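Local coordinates for protein fructuronate-tagaturonate epimerase UxaE from Cohnella laeviribosi in complex with 1 glycerol (Cohnella laeviribosi, PDB 6IL9) that probably interconverts fructuronate and tagaturonate by epimerisation, in a TIM barrel that binds a zinc ion, at residues K200-Y203 / E204-P207; S209-S212 / H213-K217; L237-D240 / V241-R245. One frame throughout, in Å; residues are numbered along the deposited sequence.

All three contacts are local, two within helices and one at a helix end, in the long connection between barrel strands 178-182 and 267-271, and they follow one another in series, neither nesting nor crossing. Interaction 1 (200-207) finishes helix 196-204 and turns the chain toward helix 208-218. Interaction 2 (209-217) lies within that second helix; Y203 and L206 of the first contact meet E215 and R211 of the second. After the hairpin of strands 221-225 and 228-232, interaction 3 (237-245) falls in the first half of helix 234-259, whose side chains touch both shorter helices. Their centres are only about 10 to 12 Å apart, so the three join into one helical cluster.

Interaction 1: K200-Y203 / E204-P207; sequences KRKY and EELP
Y203 and L206 make the compact part of this helix end: CD1 of the tyrosine lies 4.0 Å from CD1 of the leucine, the two side chains crossing at about a right angle. The backbone draws them together, because L206 N donates to Y203 O across 3.1 Å in a fairly straight bond (159°). E205 N reaches K202 O in the same three-residue step, while E204 N still reaches back four residues to K200 O. The last turn has thus tightened, and L206 then leaves it in an extended conformation, with P207 as N-cap of the next helix. A branched apolar residue suits L206, whose CB points back toward the helix end and whose CD1 comes obliquely to the ring of the buried Y203. The E204 methylene is close-packed too, its CG 3.0 Å from K200 O.

The solvent side is looser and charged. K202 bends at three torsions beyond CB, bringing NZ to 3.7 Å from L206 CD2, yet K202 NZ stays 4.4 Å from E205 OE2, beyond a salt bridge. E204 bends at chi2 (-79°), and its OE2 makes a long, weak ion pair with R211.

Tyrosine suits its place by joining an apolar ring to a polar tip: the hydroxyl of Y203 is hydrogen-bonded to E215 on helix 208-218. Helix 234-259 packs against this end, with M238 on K200 and Y203, V241 on L206, and L242 on K202.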
loop_
_atom_site.group_PDB
_atom_site.type_symbol
_atom_site.label_atom_id
_atom_site.label_comp_id
_atom_site.label_asym_id
_atom_site.label_seq_id
_atom_site.Cartn_x
_atom_site.Cartn_y
_atom_site.Cartn_z
ATOM N N LYS A 200 -35.958 4.606 11.430
ATOM C CA LYS A 200 -36.522 5.194 12.640
ATOM C C LYS A 200 -36.808 4.139 13.705
ATOM O O LYS A 200 -36.686 4.423 14.902
ATOM C CB LYS A 200 -37.797 5.961 12.294
ATOM C CG LYS A 200 -38.577 6.459 13.500
ATOM C CD LYS A 200 -38.111 7.834 13.929
ATOM C CE LYS A 200 -38.982 8.910 13.313
ATOM N NZ LYS A 200 -40.404 8.754 13.726
ATOM N N ARG A 201 -37.164 2.918 13.299
ATOM C CA ARG A 201 -37.490 1.878 14.271
ATOM C C ARG A 201 -36.232 1.315 14.924
ATOM O O ARG A 201 -36.161 1.173 16.151
ATOM C CB ARG A 201 -38.276 0.757 13.598
ATOM C CG ARG A 201 -39.647 0.519 14.191
ATOM C CD ARG A 201 -40.645 0.188 13.110
ATOM N NE ARG A 201 -40.106 -0.725 12.103
ATOM C CZ ARG A 201 -40.398 -0.646 10.809
ATOM N NH1 ARG A 201 -39.872 -1.505 9.943
ATOM N NH2 ARG A 201 -41.209 0.309 10.382
ATOM N N LYS A 202 -35.240 0.951 14.111
ATOM C CA LYS A 202 -33.972 0.483 14.655
ATOM C C LYS A 202 -33.301 1.580 15.472
ATOM O O LYS A 202 -32.700 1.307 16.522
ATOM C CB LYS A 202 -33.078 -0.005 13.508
ATOM C CG LYS A 202 -31.677 -0.451 13.903
ATOM C CD LYS A 202 -31.661 -1.285 15.182
ATOM C CE LYS A 202 -30.375 -1.036 15.955
ATOM N NZ LYS A 202 -30.555 -0.076 17.086
ATOM N N TYR A 203 -33.421 2.833 15.021
ATOM C CA TYR A 203 -32.860 3.955 15.768
ATOM C C TYR A 203 -33.478 4.065 17.158
ATOM O O TYR A 203 -32.787 4.393 18.132
ATOM C CB TYR A 203 -33.062 5.258 14.989
ATOM C CG TYR A 203 -32.543 6.507 15.672
ATOM C CD1 TYR A 203 -31.202 6.870 15.581
ATOM C CD2 TYR A 203 -33.393 7.336 16.401
ATOM C CE1 TYR A 203 -30.726 8.013 16.211
ATOM C CE2 TYR A 203 -32.930 8.479 17.021
ATOM C CZ TYR A 203 -31.594 8.814 16.919
ATOM O OH TYR A 203 -31.134 9.943 17.540
ATOM N N GLU A 204 -34.779 3.788 17.274
ATOM C CA GLU A 204 -35.450 3.963 18.558
ATOM C C GLU A 204 -35.081 2.881 19.567
ATOM O O GLU A 204 -35.343 3.057 20.762
ATOM C CB GLU A 204 -36.967 4.006 18.363
ATOM C CG GLU A 204 -37.473 5.279 17.688
ATOM C CD GLU A 204 -37.563 6.471 18.625
ATOM O OE1 GLU A 204 -38.250 7.453 18.260
ATOM O OE2 GLU A 204 -36.955 6.427 19.719
ATOM N N GLU A 205 -34.486 1.774 19.124
ATOM C CA GLU A 205 -33.974 0.769 20.050
ATOM C C GLU A 205 -32.659 1.180 20.711
ATOM O O GLU A 205 -32.208 0.497 21.639
ATOM C CB GLU A 205 -33.794 -0.569 19.326
ATOM C CG GLU A 205 -35.048 -1.044 18.618
ATOM C CD GLU A 205 -34.925 -2.447 18.073
ATOM O OE1 GLU A 205 -35.976 -3.076 17.826
ATOM O OE2 GLU A 205 -33.784 -2.928 17.894
ATOM N N LEU A 206 -32.038 2.274 20.268
ATOM C CA LEU A 206 -30.812 2.747 20.893
ATOM C C LEU A 206 -31.106 3.357 22.266
ATOM O O LEU A 206 -32.219 3.819 22.524
ATOM C CB LEU A 206 -30.136 3.789 20.001
ATOM C CG LEU A 206 -29.543 3.244 18.706
ATOM C CD1 LEU A 206 -29.078 4.379 17.803
ATOM C CD2 LEU A 206 -28.412 2.284 19.007
ATOM N N PRO A 207 -30.122 3.373 23.172
ATOM C CA PRO A 207 -30.335 4.020 24.472
ATOM C C PRO A 207 -30.628 5.505 24.317
ATOM O O PRO A 207 -30.132 6.164 23.402
ATOM C CB PRO A 207 -29.006 3.793 25.207
ATOM C CG PRO A 207 -28.360 2.645 24.504
ATOM C CD PRO A 207 -28.811 2.710 23.080
#

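Interaction 2: S209-S212 / H213-K217; sequences SVRS and HYEAK
V210 and Y214, one helical turn apart, form the apolar contact of this segment. They lie side by side and point the same way, with V210 CG1 4.0 Å from Y214 CD2. That valine methyl is set anti to the backbone nitrogen (chi1 171°), which turns it to the flank of the ring. The rim of the same ring also meets V210 O, near its plane and 3.4 Å from Y214 CD2. H213 adds to the packing from the next position: its CD2 lies 3.8 Å above one face of the tyrosine ring, displaced toward the rim.

The backbone bonds are those of a regular alpha-helix. H213, Y214, E215 and A216 donate in turn to the carbonyl oxygens of S209, V210, R211 and S212. Small residues suit the exposed flank formed by S212 and A216, where A216 CB sits 3.2 Å from S212 O.

Charge enters through R211 and E215. The glutamate side chain lies over the arginine carbonyl, with E215 CG 3.1 Å from R211 O. R211 NH1 is 5.2 Å from E215 OE1, too far for direct contact. A water spans the gap instead, accepting from R211 NH1 at 3.1 Å and donating to E215 OE1 at 2.9 Å. Both ends have other partners: R211 NE is hydrogen-bonded to L206 O, and E215 OE1 has a second partner in Y203. The long, bent arginine chain can therefore fasten the loop preceding its helix while remaining close to the glutamate.

Helix 208-218 is bordered by two others. Y214 packs on V241 and I248 of helix 234-259 and on L286 of helix 281-293, where E290 receives a hydrogen bond from H213 NE2 and a salt bridge from K217.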
loop_
_atom_site.group_PDB
_atom_site.type_symbol
_atom_site.label_atom_id
_atom_site.label_comp_id
_atom_site.label_asym_id
_atom_site.label_seq_id
_atom_site.Cartn_x
_atom_site.Cartn_y
_atom_site.Cartn_z
ATOM N N SER A 209 -29.595 7.969 26.096
ATOM C CA SER A 209 -28.381 8.772 26.232
ATOM C C SER A 209 -27.666 8.926 24.894
ATOM O O SER A 209 -27.076 9.977 24.616
ATOM C CB SER A 209 -27.448 8.128 27.257
ATOM O OG SER A 209 -26.938 6.909 26.746
ATOM N N VAL A 210 -27.685 7.874 24.073
ATOM C CA VAL A 210 -27.092 7.918 22.738
ATOM C C VAL A 210 -27.903 8.833 21.835
ATOM O O VAL A 210 -27.363 9.720 21.161
ATOM C CB VAL A 210 -27.016 6.497 22.148
ATOM C CG1 VAL A 210 -26.610 6.532 20.682
ATOM C CG2 VAL A 210 -26.088 5.609 22.972
ATOM N N ARG A 211 -29.219 8.624 21.803
ATOM C CA ARG A 211 -30.067 9.424 20.932
ATOM C C ARG A 211 -30.038 10.888 21.335
ATOM O O ARG A 211 -30.070 11.773 20.472
ATOM C CB ARG A 211 -31.492 8.864 20.942
ATOM C CG ARG A 211 -31.577 7.487 20.311
ATOM C CD ARG A 211 -33.015 7.033 20.146
ATOM N NE ARG A 211 -33.488 6.279 21.305
ATOM C CZ ARG A 211 -34.256 6.788 22.262
ATOM N NH1 ARG A 211 -34.631 8.059 22.209
ATOM N NH2 ARG A 211 -34.646 6.026 23.277
ATOM N N SER A 212 -29.921 11.169 22.634
ATOM C CA SER A 212 -29.813 12.554 23.075
ATOM C C SER A 212 -28.486 13.171 22.645
ATOM O O SER A 212 -28.448 14.327 22.202
ATOM C CB SER A 212 -29.982 12.629 24.592
ATOM O OG SER A 212 -29.329 13.763 25.129
ATOM N N HIS A 213 -27.389 12.417 22.760
ATOM C CA HIS A 213 -26.082 12.939 22.366
ATOM C C HIS A 213 -26.079 13.348 20.898
ATOM O O HIS A 213 -25.627 14.445 20.548
ATOM C CB HIS A 213 -24.991 11.900 22.635
ATOM C CG HIS A 213 -23.691 12.188 21.938
ATOM N ND1 HIS A 213 -22.772 13.097 22.421
ATOM C CD2 HIS A 213 -23.155 11.681 20.799
ATOM C CE1 HIS A 213 -21.728 13.139 21.609
ATOM N NE2 HIS A 213 -21.937 12.293 20.616
ATOM N N TYR A 214 -26.581 12.478 20.023
ATOM C CA TYR A 214 -26.539 12.784 18.598
ATOM C C TYR A 214 -27.528 13.883 18.242
ATOM O O TYR A 214 -27.209 14.778 17.453
ATOM C CB TYR A 214 -26.800 11.525 17.775
ATOM C CG TYR A 214 -25.545 10.707 17.609
ATOM C CD1 TYR A 214 -24.589 11.064 16.671
ATOM C CD2 TYR A 214 -25.294 9.605 18.414
ATOM C CE1 TYR A 214 -23.433 10.341 16.520
ATOM C CE2 TYR A 214 -24.124 8.870 18.271
ATOM C CZ TYR A 214 -23.200 9.246 17.318
ATOM O OH TYR A 214 -22.028 8.533 17.140
ATOM N N GLU A 215 -28.726 13.850 18.828
ATOM C CA GLU A 215 -29.719 14.853 18.463
ATOM C C GLU A 215 -29.311 16.238 18.951
ATOM O O GLU A 215 -29.446 17.223 18.213
ATOM C CB GLU A 215 -31.091 14.439 18.994
ATOM C CG GLU A 215 -31.661 13.275 18.210
ATOM C CD GLU A 215 -32.778 12.569 18.930
ATOM O OE1 GLU A 215 -33.035 11.386 18.616
ATOM O OE2 GLU A 215 -33.397 13.200 19.805
ATOM N N ALA A 216 -28.765 16.333 20.168
ATOM C CA ALA A 216 -28.346 17.631 20.690
ATOM C C ALA A 216 -27.202 18.232 19.880
ATOM O O ALA A 216 -27.035 19.458 19.851
ATOM C CB ALA A 216 -27.931 17.507 22.153
ATOM N N LYS A 217 -26.410 17.396 19.220
ATOM C CA LYS A 217 -25.250 17.876 18.484
ATOM C C LYS A 217 -25.537 18.136 17.007
ATOM O O LYS A 217 -24.943 19.054 16.430
ATOM C CB LYS A 217 -24.099 16.870 18.625
ATOM C CG LYS A 217 -22.812 17.267 17.935
ATOM C CD LYS A 217 -21.704 16.271 18.232
ATOM C CE LYS A 217 -20.382 16.687 17.598
ATOM N NZ LYS A 217 -19.304 15.709 17.937
HETATM O O HOH W 1 -35.280 10.046 19.899
#

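Interaction 3: L237-D240 / V241-R245; sequences LMRD and VLVYR
L237 and V241 touch along one face of the helix, with L237 CD1 4.1 Å from V241 CG2. V241 CG2 also lies 3.2 Å from L237 O, placed there because it stands beside the backbone nitrogen, anti to the carbonyl carbon. V243 repeats the arrangement two residues on: its CG2 is 4.1 Å from CG of R239, using only the aliphatic part of the arginine. A third pair, D240 and Y244, meets through D240 OD1 and Y244 CE2 at 4.2 Å, the carboxylate and ring planes standing 63° apart. CG1 of V243, the neighbouring residue, sits over one face of the Y244 ring near its rim, 3.5 Å above the plane.

The spacing of these pairs comes from the backbone. V241, L242, V243 and Y244 donate to the oxygens four residues earlier; the V241 N to L237 O bond is 2.9 Å long and nearly straight, while the bond of Y244 is more bent (143°).

Further out, other elements fix the polar ends. S283 is hydrogen-bonded to D240 OD1, and R239 NH1 donates to A194 O, beyond a bend at chi3. L286 of helix 281-293 touches L237, I187 touches V243 and Y244, and D188 shares a backbone hydrogen bond with V243.

Beta-branched and leucine side chains suit the packed faces, whereas R239 can leave its methylenes in the contact and carry its charge to a peptide oxygen. D240 is buried; its OD1 lies near the rim of the Y244 ring, where the slightly positive C-H edge would suit a carboxylate, and S283 probably satisfies OD1 and helps pay for its burial.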
loop_
_atom_site.group_PDB
_atom_site.type_symbol
_atom_site.label_atom_id
_atom_site.label_comp_id
_atom_site.label_asym_id
_atom_site.label_seq_id
_atom_site.Cartn_x
_atom_site.Cartn_y
_atom_site.Cartn_z
ATOM N N LEU A 237 -29.795 11.928 10.006
ATOM C CA LEU A 237 -29.085 11.673 11.260
ATOM C C LEU A 237 -29.303 10.243 11.743
ATOM O O LEU A 237 -28.344 9.545 12.097
ATOM C CB LEU A 237 -29.524 12.675 12.328
ATOM C CG LEU A 237 -28.846 12.558 13.702
ATOM C CD1 LEU A 237 -27.335 12.623 13.558
ATOM C CD2 LEU A 237 -29.323 13.613 14.690
ATOM N N MET A 238 -30.558 9.780 11.756
ATOM C CA MET A 238 -30.843 8.431 12.242
ATOM C C MET A 238 -30.145 7.375 11.403
ATOM O O MET A 238 -29.592 6.405 11.940
ATOM C CB MET A 238 -32.351 8.172 12.239
ATOM C CG MET A 238 -33.089 8.960 13.256
ATOM S SD MET A 238 -34.811 8.423 13.526
ATOM C CE MET A 238 -35.213 9.790 14.564
ATOM N N ARG A 239 -30.193 7.516 10.078
ATOM C CA ARG A 239 -29.505 6.541 9.250
ATOM C C ARG A 239 -28.004 6.578 9.514
ATOM O O ARG A 239 -27.371 5.529 9.669
ATOM C CB ARG A 239 -29.817 6.790 7.777
ATOM C CG ARG A 239 -29.432 5.633 6.891
ATOM C CD ARG A 239 -29.680 5.953 5.423
ATOM N NE ARG A 239 -31.102 6.108 5.118
ATOM C CZ ARG A 239 -31.927 5.098 4.857
ATOM N NH1 ARG A 239 -31.481 3.849 4.877
ATOM N NH2 ARG A 239 -33.202 5.340 4.579
ATOM N N ASP A 240 -27.421 7.779 9.590
ATOM C CA ASP A 240 -25.984 7.900 9.843
ATOM C C ASP A 240 -25.583 7.223 11.151
ATOM O O ASP A 240 -24.567 6.523 11.207
ATOM C CB ASP A 240 -25.569 9.369 9.875
ATOM C CG ASP A 240 -25.354 9.952 8.493
ATOM O OD1 ASP A 240 -25.226 9.173 7.525
ATOM O OD2 ASP A 240 -25.307 11.195 8.390
ATOM N N VAL A 241 -26.357 7.439 12.216
ATOM C CA VAL A 241 -26.046 6.803 13.496
ATOM C C VAL A 241 -26.093 5.283 13.361
ATOM O O VAL A 241 -25.194 4.569 13.822
ATOM C CB VAL A 241 -26.997 7.316 14.595
ATOM C CG1 VAL A 241 -26.785 6.548 15.913
ATOM C CG2 VAL A 241 -26.803 8.808 14.816
ATOM N N LEU A 242 -27.132 4.757 12.703
ATOM C CA LEU A 242 -27.253 3.308 12.575
ATOM C C LEU A 242 -26.120 2.713 11.746
ATOM O O LEU A 242 -25.619 1.627 12.060
ATOM C CB LEU A 242 -28.599 2.950 11.951
ATOM C CG LEU A 242 -29.812 3.259 12.820
ATOM C CD1 LEU A 242 -31.094 2.896 12.077
ATOM C CD2 LEU A 242 -29.724 2.495 14.132
ATOM N N VAL A 243 -25.710 3.400 10.677
ATOM C CA VAL A 243 -24.706 2.838 9.782
ATOM C C VAL A 243 -23.328 2.853 10.437
ATOM O O VAL A 243 -22.546 1.906 10.284
ATOM C CB VAL A 243 -24.702 3.594 8.438
ATOM C CG1 VAL A 243 -23.558 3.102 7.557
ATOM C CG2 VAL A 243 -26.040 3.410 7.719
ATOM N N TYR A 244 -23.006 3.920 11.173
ATOM C CA TYR A 244 -21.630 4.211 11.541
ATOM C C TYR A 244 -21.312 4.138 13.031
ATOM O O TYR A 244 -20.124 4.094 13.369
ATOM C CB TYR A 244 -21.230 5.608 11.024
ATOM C CG TYR A 244 -21.184 5.685 9.514
ATOM C CD1 TYR A 244 -20.121 5.140 8.803
ATOM C CD2 TYR A 244 -22.219 6.272 8.798
ATOM C CE1 TYR A 244 -20.085 5.186 7.421
ATOM C CE2 TYR A 244 -22.191 6.323 7.410
ATOM C CZ TYR A 244 -21.119 5.780 6.732
ATOM O OH TYR A 244 -21.080 5.821 5.359
ATOM N N ARG A 245 -22.306 4.124 13.931
ATOM C CA ARG A 245 -21.998 4.268 15.357
ATOM C C ARG A 245 -21.079 3.158 15.849
ATOM O O ARG A 245 -20.104 3.419 16.565
ATOM C CB ARG A 245 -23.273 4.294 16.204
ATOM C CG ARG A 245 -22.974 4.344 17.695
ATOM C CD ARG A 245 -24.219 4.432 18.560
ATOM N NE ARG A 245 -23.979 3.872 19.893
ATOM C CZ ARG A 245 -23.344 4.500 20.881
ATOM N NH1 ARG A 245 -22.866 5.732 20.717
ATOM N NH2 ARG A 245 -23.179 3.888 22.047
#